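D-glycero-alpha-D-manno-heptose 7-phosphate kinase (Campylobacter jejuni subsp. jejuni, PDB 4N3O) phosphorylates D-glycero-alpha-D-manno-heptose 7-phosphate at C-1, using ATP, to give the 1,7-bisphosphate on the way to GDP-heptose for the capsule. Local coordinates at residues Phe58-Tyr69 against Gly79-Ile87; Ile91-Phe102 against Phe130-Leu138. One frame throughout, in Å; residues are numbered along the deposited sequence. Where two conformers were deposited one is given.

Contact 1 of 2, residues Phe58-Tyr69 against Gly79-Ile87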
loop_
_atom_site.group_PDB
_atom_site.type_symbol
_atom_site.label_atom_id
_atom_site.label_comp_id
_atom_site.label_asym_id
_atom_site.label_seq_id
_atom_site.Cartn_x
_atom_site.Cartn_y
_atom_site.Cartn_z
ATOM N N PHE A 58 0.556 17.136 23.260
ATOM C CA PHE A 58 0.168 16.995 21.873
ATOM C C PHE A 58 1.481 17.029 21.106
ATOM O O PHE A 58 2.205 18.029 21.188
ATOM C CB PHE A 58 -0.725 18.148 21.412
ATOM C CG PHE A 58 -2.051 18.234 22.121
ATOM C CD1 PHE A 58 -2.887 17.129 22.203
ATOM C CD2 PHE A 58 -2.518 19.447 22.592
ATOM C CE1 PHE A 58 -4.125 17.220 22.811
ATOM C CE2 PHE A 58 -3.758 19.544 23.205
ATOM C CZ PHE A 58 -4.557 18.432 23.319
ATOM N N ASP A 59 1.781 15.956 20.361
ATOM C CA ASP A 59 3.054 15.812 19.652
ATOM C C ASP A 59 2.881 15.488 18.166
ATOM O O ASP A 59 2.486 14.392 17.798
ATOM C CB ASP A 59 3.863 14.713 20.334
ATOM C CG ASP A 59 5.208 14.466 19.669
ATOM O OD1 ASP A 59 5.740 15.373 18.987
ATOM O OD2 ASP A 59 5.745 13.354 19.855
ATOM N N SER A 60 3.220 16.458 17.327
ATOM C CA SER A 60 3.077 16.359 15.881
ATOM C C SER A 60 4.397 16.755 15.204
ATOM O O SER A 60 4.549 17.886 14.748
ATOM C CB SER A 60 1.927 17.280 15.453
ATOM O OG SER A 60 1.873 17.474 14.056
ATOM N N PRO A 61 5.360 15.821 15.137
ATOM C CA PRO A 61 6.687 16.103 14.564
ATOM C C PRO A 61 6.726 16.440 13.070
ATOM O O PRO A 61 7.573 17.226 12.650
ATOM C CB PRO A 61 7.473 14.826 14.854
ATOM C CG PRO A 61 6.440 13.767 15.008
ATOM C CD PRO A 61 5.276 14.450 15.663
ATOM N N ASP A 62 5.830 15.875 12.273
ATOM C CA ASP A 62 5.822 16.209 10.851
ATOM C C ASP A 62 5.504 17.698 10.619
ATOM O O ASP A 62 5.786 18.226 9.551
ATOM C CB ASP A 62 4.896 15.272 10.040
ATOM C CG ASP A 62 3.490 15.197 10.602
ATOM O OD1 ASP A 62 3.300 15.423 11.827
ATOM O OD2 ASP A 62 2.579 14.888 9.820
ATOM N N THR A 63 4.942 18.370 11.624
ATOM C CA THR A 63 4.675 19.816 11.532
ATOM C C THR A 63 5.570 20.581 12.516
ATOM O O THR A 63 5.386 21.783 12.715
ATOM C CB THR A 63 3.194 20.170 11.826
ATOM O OG1 THR A 63 2.844 19.762 13.155
ATOM C CG2 THR A 63 2.250 19.487 10.836
ATOM N N ASN A 64 6.549 19.896 13.110
ATOM C CA ASN A 64 7.444 20.525 14.096
ATOM C C ASN A 64 6.687 21.262 15.203
ATOM O O ASN A 64 7.001 22.402 15.519
ATOM C CB ASN A 64 8.434 21.487 13.415
ATOM C CG ASN A 64 9.450 20.772 12.531
ATOM O OD1 ASN A 64 9.885 19.658 12.828
ATOM N ND2 ASN A 64 9.862 21.436 11.456
ATOM N N SER A 65 5.697 20.598 15.793
ATOM C CA SER A 65 4.900 21.197 16.858
ATOM C C SER A 65 4.821 20.255 18.042
ATOM O O SER A 65 4.614 19.053 17.877
ATOM C CB SER A 65 3.492 21.472 16.358
ATOM O OG SER A 65 3.516 22.088 15.084
ATOM N N TYR A 66 4.970 20.816 19.234
ATOM C CA TYR A 66 4.907 20.063 20.477
ATOM C C TYR A 66 4.308 20.971 21.561
ATOM O O TYR A 66 4.822 22.056 21.806
ATOM C CB TYR A 66 6.303 19.591 20.886
ATOM C CG TYR A 66 6.317 18.754 22.145
ATOM C CD1 TYR A 66 6.427 19.344 23.400
ATOM C CD2 TYR A 66 6.216 17.373 22.076
ATOM C CE1 TYR A 66 6.441 18.571 24.546
ATOM C CE2 TYR A 66 6.217 16.594 23.208
ATOM C CZ TYR A 66 6.333 17.191 24.436
ATOM O OH TYR A 66 6.334 16.396 25.555
ATOM N N CYS A 67 3.211 20.522 22.177
ATOM C CA CYS A 67 2.512 21.267 23.228
ATOM C C CYS A 67 2.432 20.474 24.523
ATOM O O CYS A 67 2.267 19.249 24.519
ATOM C CB CYS A 67 1.050 21.529 22.854
ATOM S SG CYS A 67 0.678 22.406 21.334
ATOM N N GLU A 68 2.488 21.187 25.635
ATOM C CA GLU A 68 2.335 20.565 26.927
ATOM C C GLU A 68 1.500 21.509 27.784
ATOM O O GLU A 68 1.760 22.699 27.801
ATOM C CB GLU A 68 3.689 20.280 27.553
ATOM C CG GLU A 68 3.589 19.525 28.869
ATOM C CD GLU A 68 4.916 18.958 29.325
ATOM O OE1 GLU A 68 5.039 18.640 30.526
ATOM O OE2 GLU A 68 5.832 18.828 28.484
ATOM N N TYR A 69 0.477 20.972 28.450
ATOM C CA TYR A 69 -0.412 21.759 29.304
ATOM C C TYR A 69 -0.798 20.956 30.513
ATOM O O TYR A 69 -0.569 19.751 30.571
ATOM C CB TYR A 69 -1.722 22.113 28.584
ATOM C CG TYR A 69 -1.547 22.733 27.227
ATOM C CD1 TYR A 69 -1.242 24.088 27.085
ATOM C CD2 TYR A 69 -1.692 21.972 26.085
ATOM C CE1 TYR A 69 -1.074 24.655 25.834
ATOM C CE2 TYR A 69 -1.535 22.530 24.833
ATOM C CZ TYR A 69 -1.217 23.867 24.708
ATOM O OH TYR A 69 -1.053 24.401 23.448
ATOM N N GLY A 79 -2.495 29.054 19.247
ATOM C CA GLY A 79 -1.785 28.984 17.958
ATOM C C GLY A 79 -0.945 27.748 17.664
ATOM O O GLY A 79 -0.395 27.628 16.570
ATOM N N LYS A 80 -0.811 26.849 18.634
ATOM C CA LYS A 80 -0.053 25.605 18.440
ATOM C C LYS A 80 -0.960 24.367 18.560
ATOM O O LYS A 80 -1.337 23.953 19.663
ATOM C CB LYS A 80 1.117 25.499 19.428
ATOM C CG LYS A 80 2.362 26.304 19.063
ATOM C CD LYS A 80 3.494 26.030 20.053
ATOM C CE LYS A 80 4.870 26.414 19.512
ATOM N NZ LYS A 80 5.027 27.858 19.183
ATOM N N LEU A 81 -1.309 23.794 17.411
ATOM C CA LEU A 81 -2.145 22.600 17.350
ATOM C C LEU A 81 -3.529 22.851 17.957
ATOM O O LEU A 81 -4.047 22.023 18.702
ATOM C CB LEU A 81 -1.444 21.420 18.030
ATOM C CG LEU A 81 -0.081 21.032 17.422
ATOM C CD1 LEU A 81 0.558 19.881 18.192
ATOM C CD2 LEU A 81 -0.208 20.659 15.942
ATOM N N ASP A 82 -4.124 23.997 17.624
ATOM C CA ASP A 82 -5.466 24.353 18.119
ATOM C C ASP A 82 -6.521 23.342 17.704
ATOM O O ASP A 82 -7.572 23.237 18.340
ATOM C CB ASP A 82 -5.875 25.759 17.649
ATOM C CG ASP A 82 -5.093 26.876 18.356
ATOM O OD1 ASP A 82 -4.629 26.666 19.499
ATOM O OD2 ASP A 82 -4.959 27.976 17.771
ATOM N N ILE A 83 -6.237 22.586 16.644
ATOM C CA ILE A 83 -7.176 21.562 16.181
ATOM C C ILE A 83 -7.346 20.454 17.237
ATOM O O ILE A 83 -8.452 19.977 17.453
ATOM C CB ILE A 83 -6.775 20.984 14.792
ATOM C CG1 ILE A 83 -7.857 20.040 14.260
ATOM C CG2 ILE A 83 -5.426 20.277 14.839
ATOM C CD1 ILE A 83 -9.201 20.719 14.048
ATOM N N PHE A 84 -6.273 20.067 17.926
ATOM C CA PHE A 84 -6.398 19.033 18.958
ATOM C C PHE A 84 -7.126 19.566 20.195
ATOM O O PHE A 84 -7.810 18.820 20.883
ATOM C CB PHE A 84 -5.045 18.436 19.365
ATOM C CG PHE A 84 -4.274 17.791 18.227
ATOM C CD1 PHE A 84 -4.925 17.153 17.177
ATOM C CD2 PHE A 84 -2.890 17.731 18.272
ATOM C CE1 PHE A 84 -4.203 16.558 16.159
ATOM C CE2 PHE A 84 -2.166 17.118 17.260
ATOM C CZ PHE A 84 -2.824 16.527 16.205
ATOM N N LYS A 85 -6.970 20.847 20.493
ATOM C CA LYS A 85 -7.689 21.400 21.629
ATOM C C LYS A 85 -9.198 21.323 21.386
ATOM O O LYS A 85 -9.936 20.888 22.259
ATOM C CB LYS A 85 -7.233 22.842 21.963
ATOM C CG LYS A 85 -5.907 22.885 22.719
ATOM C CD LYS A 85 -5.496 24.293 23.148
ATOM C CE LYS A 85 -4.787 25.078 22.058
ATOM N NZ LYS A 85 -3.415 24.560 21.771
ATOM N N SER A 86 -9.651 21.728 20.202
ATOM C CA SER A 86 -11.082 21.677 19.886
ATOM C C SER A 86 -11.611 20.257 20.079
ATOM O O SER A 86 -12.690 20.066 20.618
ATOM C CB SER A 86 -11.335 22.091 18.448
ATOM O OG SER A 86 -10.726 23.323 18.147
ATOM N N ILE A 87 -10.852 19.266 19.607
ATOM C CA ILE A 87 -11.247 17.887 19.751
ATOM C C ILE A 87 -11.295 17.553 21.235
ATOM O O ILE A 87 -12.306 17.069 21.741
ATOM C CB ILE A 87 -10.278 16.949 19.002
ATOM C CG1 ILE A 87 -10.430 17.159 17.486
ATOM C CG2 ILE A 87 -10.556 15.504 19.368
ATOM C CD1 ILE A 87 -9.318 16.559 16.656
#
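In the N-terminal domain of this GHMP kinase, the beta-hairpin of strands 55-60 and 65-70 is covered on one side by the start of helix 82-96. Leu81, at the N-cap position of the helix, lies over the turn end of the hairpin: its CD1 sits 3.9 Å from Phe58 CB, and both methyls lean on Ser65 CB and Ser60 CB. Short side chains fit under the branched leucine; Ser60, its OG hydrogen-bonded to Thr63 OG1, probably also binds ATP, as in relatives. One turn on, Phe84 CB stands over the centre of the Phe58 ring, 3.8 Å from its centroid, while the edge of the Phe84 ring meets Phe58 CB; the planes are inclined at 52°. The chain of Lys85 passes the far end of Phe58, CG lying 4.0 Å from Phe58 CE2. Bends at chi3 (-83°) and chi4 turn its ammonium across the end of Tyr69, where NZ donates to Tyr69 OH at 2.9 Å. A salt bridge joins the same NZ to Asp82 OD1 at 3.3 Å, and a weak hydrogen bond runs to Lys80 O. Asp78, just ahead of the helix, accepts from Tyr69 OH and forms a second salt bridge with Lys85. Two carboxylates beside one ammonium probably favour its charged form, and the shared Asp78 ties the tyrosine and lysine ends into one polar cluster beside the apolar Leu81-Phe58-Phe84 packing.

Contact 2 of 2, residues Ile91-Phe102 against Phe130-Leu138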
loop_
_atom_site.group_PDB
_atom_site.type_symbol
_atom_site.label_atom_id
_atom_site.label_comp_id
_atom_site.label_asym_id
_atom_site.label_seq_id
_atom_site.Cartn_x
_atom_site.Cartn_y
_atom_site.Cartn_z
ATOM N N ILE A 91 -14.598 16.385 23.500
ATOM C CA ILE A 91 -14.666 15.083 24.178
ATOM C C ILE A 91 -14.975 15.251 25.667
ATOM O O ILE A 91 -15.616 14.396 26.275
ATOM C CB ILE A 91 -13.341 14.301 24.049
ATOM C CG1 ILE A 91 -13.071 13.925 22.589
ATOM C CG2 ILE A 91 -13.377 13.048 24.906
ATOM C CD1 ILE A 91 -14.107 13.004 21.969
ATOM N N VAL A 92 -14.501 16.339 26.257
ATOM C CA VAL A 92 -14.753 16.614 27.682
ATOM C C VAL A 92 -16.148 17.200 27.941
ATOM O O VAL A 92 -16.799 16.850 28.921
ATOM C CB VAL A 92 -13.710 17.598 28.250
ATOM C CG1 VAL A 92 -14.106 18.061 29.644
ATOM C CG2 VAL A 92 -12.331 16.962 28.254
ATOM N N LYS A 93 -16.580 18.086 27.053
ATOM C CA LYS A 93 -17.869 18.754 27.165
ATOM C C LYS A 93 -19.038 17.792 26.972
ATOM O O LYS A 93 -20.007 17.827 27.720
ATOM C CB LYS A 93 -17.944 19.878 26.124
ATOM C CG LYS A 93 -19.247 20.662 26.115
ATOM C CD LYS A 93 -19.260 21.709 25.003
ATOM C CE LYS A 93 -19.170 21.063 23.629
ATOM N NZ LYS A 93 -19.156 22.043 22.509
ATOM N N ASP A 94 -18.925 16.923 25.976
ATOM C CA ASP A 94 -19.997 15.985 25.644
ATOM C C ASP A 94 -19.929 14.546 26.181
ATOM O O ASP A 94 -20.930 13.834 26.084
ATOM C CB ASP A 94 -20.169 15.956 24.118
ATOM C CG ASP A 94 -20.636 17.299 23.561
ATOM O OD1 ASP A 94 -20.933 18.216 24.362
ATOM O OD2 ASP A 94 -20.726 17.431 22.322
ATOM N N PHE A 95 -18.809 14.113 26.767
ATOM C CA PHE A 95 -18.724 12.716 27.247
ATOM C C PHE A 95 -18.185 12.498 28.667
ATOM O O PHE A 95 -18.931 12.081 29.550
ATOM C CB PHE A 95 -17.928 11.857 26.238
ATOM C CG PHE A 95 -18.521 11.850 24.857
ATOM C CD1 PHE A 95 -19.661 11.115 24.584
ATOM C CD2 PHE A 95 -17.953 12.591 23.837
ATOM C CE1 PHE A 95 -20.231 11.127 23.321
ATOM C CE2 PHE A 95 -18.511 12.600 22.563
ATOM C CZ PHE A 95 -19.652 11.869 22.309
ATOM N N THR A 96 -16.902 12.785 28.886
ATOM C CA THR A 96 -16.247 12.526 30.183
ATOM C C THR A 96 -16.589 13.421 31.372
ATOM O O THR A 96 -16.421 12.991 32.503
ATOM C CB THR A 96 -14.714 12.579 30.049
ATOM O OG1 THR A 96 -14.302 13.897 29.653
ATOM C CG2 THR A 96 -14.230 11.545 29.047
ATOM N N LYS A 97 -16.996 14.666 31.117
ATOM C CA LYS A 97 -17.364 15.645 32.170
ATOM C C LYS A 97 -16.226 15.971 33.155
ATOM O O LYS A 97 -16.444 16.653 34.159
ATOM C CB LYS A 97 -18.582 15.159 32.974
ATOM C CG LYS A 97 -19.731 14.626 32.138
ATOM C CD LYS A 97 -20.198 15.635 31.108
ATOM C CE LYS A 97 -21.273 15.048 30.213
ATOM N NZ LYS A 97 -21.691 16.048 29.197
ATOM N N LYS A 98 -15.023 15.501 32.854
ATOM C CA LYS A 98 -13.877 15.703 33.730
ATOM C C LYS A 98 -12.581 15.778 32.905
ATOM O O LYS A 98 -12.558 15.378 31.734
ATOM C CB LYS A 98 -13.805 14.547 34.726
ATOM C CG LYS A 98 -13.721 13.175 34.058
ATOM C CD LYS A 98 -13.758 12.028 35.057
ATOM C CE LYS A 98 -12.506 11.981 35.919
ATOM N NZ LYS A 98 -12.555 10.859 36.898
ATOM N N PRO A 99 -11.496 16.289 33.509
ATOM C CA PRO A 99 -10.241 16.379 32.774
ATOM C C PRO A 99 -9.611 15.001 32.529
ATOM O O PRO A 99 -9.944 14.030 33.208
ATOM C CB PRO A 99 -9.343 17.218 33.691
ATOM C CG PRO A 99 -10.222 17.744 34.783
ATOM C CD PRO A 99 -11.379 16.812 34.881
ATOM N N LEU A 100 -8.712 14.930 31.555
ATOM C CA LEU A 100 -8.037 13.681 31.215
ATOM C C LEU A 100 -6.546 13.949 31.104
ATOM O O LEU A 100 -6.133 15.079 30.792
ATOM C CB LEU A 100 -8.566 13.143 29.884
ATOM C CG LEU A 100 -10.087 12.982 29.779
ATOM C CD1 LEU A 100 -10.462 12.759 28.322
ATOM C CD2 LEU A 100 -10.611 11.859 30.668
ATOM N N SER A 101 -5.740 12.919 31.356
ATOM C CA SER A 101 -4.283 13.059 31.273
ATOM C C SER A 101 -3.733 12.043 30.263
ATOM O O SER A 101 -3.938 10.838 30.411
ATOM C CB SER A 101 -3.658 12.903 32.660
ATOM O OG SER A 101 -2.275 13.236 32.647
ATOM N N PHE A 102 -3.028 12.538 29.246
ATOM C CA PHE A 102 -2.545 11.691 28.161
ATOM C C PHE A 102 -1.598 12.441 27.260
ATOM O O PHE A 102 -1.499 13.665 27.350
ATOM C CB PHE A 102 -3.731 11.325 27.270
ATOM C CG PHE A 102 -4.351 12.531 26.599
ATOM C CD1 PHE A 102 -5.353 13.253 27.230
ATOM C CD2 PHE A 102 -3.880 12.978 25.376
ATOM C CE1 PHE A 102 -5.891 14.385 26.638
ATOM C CE2 PHE A 102 -4.425 14.098 24.767
ATOM C CZ PHE A 102 -5.432 14.805 25.396
ATOM N N PHE A 130 -9.720 8.668 20.994
ATOM C CA PHE A 130 -10.421 8.970 22.249
ATOM C C PHE A 130 -11.601 8.033 22.479
ATOM O O PHE A 130 -11.829 7.578 23.590
ATOM C CB PHE A 130 -10.920 10.431 22.264
ATOM C CG PHE A 130 -9.849 11.434 22.549
ATOM C CD1 PHE A 130 -9.349 11.568 23.837
ATOM C CD2 PHE A 130 -9.366 12.259 21.561
ATOM C CE1 PHE A 130 -8.358 12.481 24.117
ATOM C CE2 PHE A 130 -8.381 13.185 21.834
ATOM C CZ PHE A 130 -7.875 13.299 23.115
ATOM N N ALA A 131 -12.355 7.759 21.420
ATOM C CA ALA A 131 -13.511 6.878 21.507
ATOM C C ALA A 131 -13.142 5.461 21.970
ATOM O O ALA A 131 -13.825 4.882 22.814
ATOM C CB ALA A 131 -14.227 6.829 20.165
ATOM N N GLU A 132 -12.061 4.939 21.403
ATOM C CA GLU A 132 -11.544 3.608 21.714
ATOM C C GLU A 132 -11.005 3.544 23.139
ATOM O O GLU A 132 -11.228 2.576 23.871
ATOM C CB GLU A 132 -10.392 3.300 20.758
ATOM C CG GLU A 132 -9.737 1.939 20.927
ATOM C CD GLU A 132 -10.564 0.812 20.352
ATOM O OE1 GLU A 132 -11.808 0.899 20.403
ATOM O OE2 GLU A 132 -9.963 -0.159 19.854
ATOM N N TRP A 133 -10.283 4.591 23.510
ATOM C CA TRP A 133 -9.659 4.685 24.804
ATOM C C TRP A 133 -10.694 4.822 25.929
ATOM O O TRP A 133 -10.610 4.149 26.962
ATOM C CB TRP A 133 -8.710 5.880 24.836
ATOM C CG TRP A 133 -8.149 6.133 26.190
ATOM C CD1 TRP A 133 -7.746 5.192 27.091
ATOM C CD2 TRP A 133 -7.844 7.407 26.773
ATOM N NE1 TRP A 133 -7.258 5.801 28.224
ATOM C CE2 TRP A 133 -7.301 7.160 28.053
ATOM C CE3 TRP A 133 -7.990 8.731 26.347
ATOM C CZ2 TRP A 133 -6.904 8.187 28.912
ATOM C CZ3 TRP A 133 -7.591 9.749 27.199
ATOM C CH2 TRP A 133 -7.053 9.468 28.470
ATOM N N LEU A 134 -11.672 5.692 25.709
ATOM C CA LEU A 134 -12.683 5.990 26.709
ATOM C C LEU A 134 -13.956 5.169 26.563
ATOM O O LEU A 134 -14.894 5.368 27.329
ATOM C CB LEU A 134 -13.004 7.476 26.639
ATOM C CG LEU A 134 -11.769 8.366 26.832
ATOM C CD1 LEU A 134 -12.031 9.787 26.370
ATOM C CD2 LEU A 134 -11.323 8.329 28.290
ATOM N N ASN A 135 -13.993 4.255 25.588
ATOM C CA ASN A 135 -15.151 3.370 25.371
ATOM C C ASN A 135 -16.430 4.163 25.112
ATOM O O ASN A 135 -17.500 3.819 25.600
ATOM C CB ASN A 135 -15.345 2.451 26.583
ATOM C CG ASN A 135 -16.302 1.282 26.310
ATOM O OD1 ASN A 135 -16.483 0.851 25.164
ATOM N ND2 ASN A 135 -16.896 0.743 27.380
ATOM N N LEU A 136 -16.316 5.232 24.342
ATOM C CA LEU A 136 -17.468 6.072 24.056
ATOM C C LEU A 136 -18.435 5.353 23.136
ATOM O O LEU A 136 -18.009 4.631 22.249
ATOM C CB LEU A 136 -16.998 7.364 23.392
ATOM C CG LEU A 136 -15.944 8.167 24.151
ATOM C CD1 LEU A 136 -15.574 9.403 23.350
ATOM C CD2 LEU A 136 -16.454 8.544 25.532
ATOM N N PRO A 137 -19.747 5.548 23.342
ATOM C CA PRO A 137 -20.723 4.896 22.471
ATOM C C PRO A 137 -20.793 5.632 21.125
ATOM O O PRO A 137 -21.715 6.409 20.886
ATOM C CB PRO A 137 -22.034 5.027 23.265
ATOM C CG PRO A 137 -21.870 6.275 24.075
ATOM C CD PRO A 137 -20.393 6.388 24.373
ATOM N N LEU A 138 -19.819 5.371 20.256
ATOM C CA LEU A 138 -19.717 6.063 18.964
ATOM C C LEU A 138 -19.500 5.177 17.751
ATOM O O LEU A 138 -18.417 4.649 17.546
ATOM C CB LEU A 138 -18.559 7.070 19.009
ATOM C CG LEU A 138 -18.710 8.294 19.915
ATOM C CD1 LEU A 138 -17.433 9.127 19.896
ATOM C CD2 LEU A 138 -19.896 9.126 19.471
#
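Phe130 turns the edge of its ring to a face of Phe102 in a T-shaped pair, with planes at 90° and centroids 5.2 Å apart; Phe130 CE1 lies over that face. In the N-terminal domain of the GHMP kinase fold, the contact sets the C-terminal end of helix 82-96 and the loop to strand 102-108 against the C-terminal end of helix 118-134 and the loop after it; the short helical segments cross at -39°. A chi1 of 64° sets the Phe102 ring between backbone N and carbonyl carbon, its face turned to the edge of Phe130. Phe95 is sandwiched, with Leu136 CD1 over one face and its neighbour Asp94 CB over the other. Trp133 has Leu134 CD2 on one face and brings CH2 to 4.0 Å from Phe102 CB. With the axes 12.4 Å apart at their closest, large side chains bridge the gap. Ile91 does so with separate branches: CG1 leans on Phe130, CG2 on Leu134, and CD1 touches Leu136 CD1. Leu134 CD1 is a common meeting point, also touched by Thr96 CG2 and, tip to tip, by Leu100 CD1. No hydrogen bond crosses the contact, so shape and apolar surface hold it. On the sheet side, Leu48 of strand 42-50 packs against Phe102, Phe130 and Trp133. Thr96 serves both needs: its methyl faces Leu134, while OG1 donates in the carbonyl plane to a lone pair of Lys98 O at 3.1 Å.

Overall arrangement
Helix 82-96 runs through both contacts, its start covering the hairpin in contact 1 and its end meeting helix 118-134 in contact 2. Their centres are 18 Å apart, yet the apolar layers are continuous: Phe58 CE1 lies 3.7 Å from Phe102 CE2, and Ile87 CG2 lies 4.0 Å from Phe130 CE2. Contact 1 is nearer the probable nucleotide site. It contains Ser60, an ATP-binding residue by similarity, and the side chain of Phe84 is about 10 Å from that of Ser119, a probable magnesium ligand at the start of helix 118-134. Contact 2 holds the other end of that helix, with Phe102 about 12 Å from Ser60, side chain to side chain.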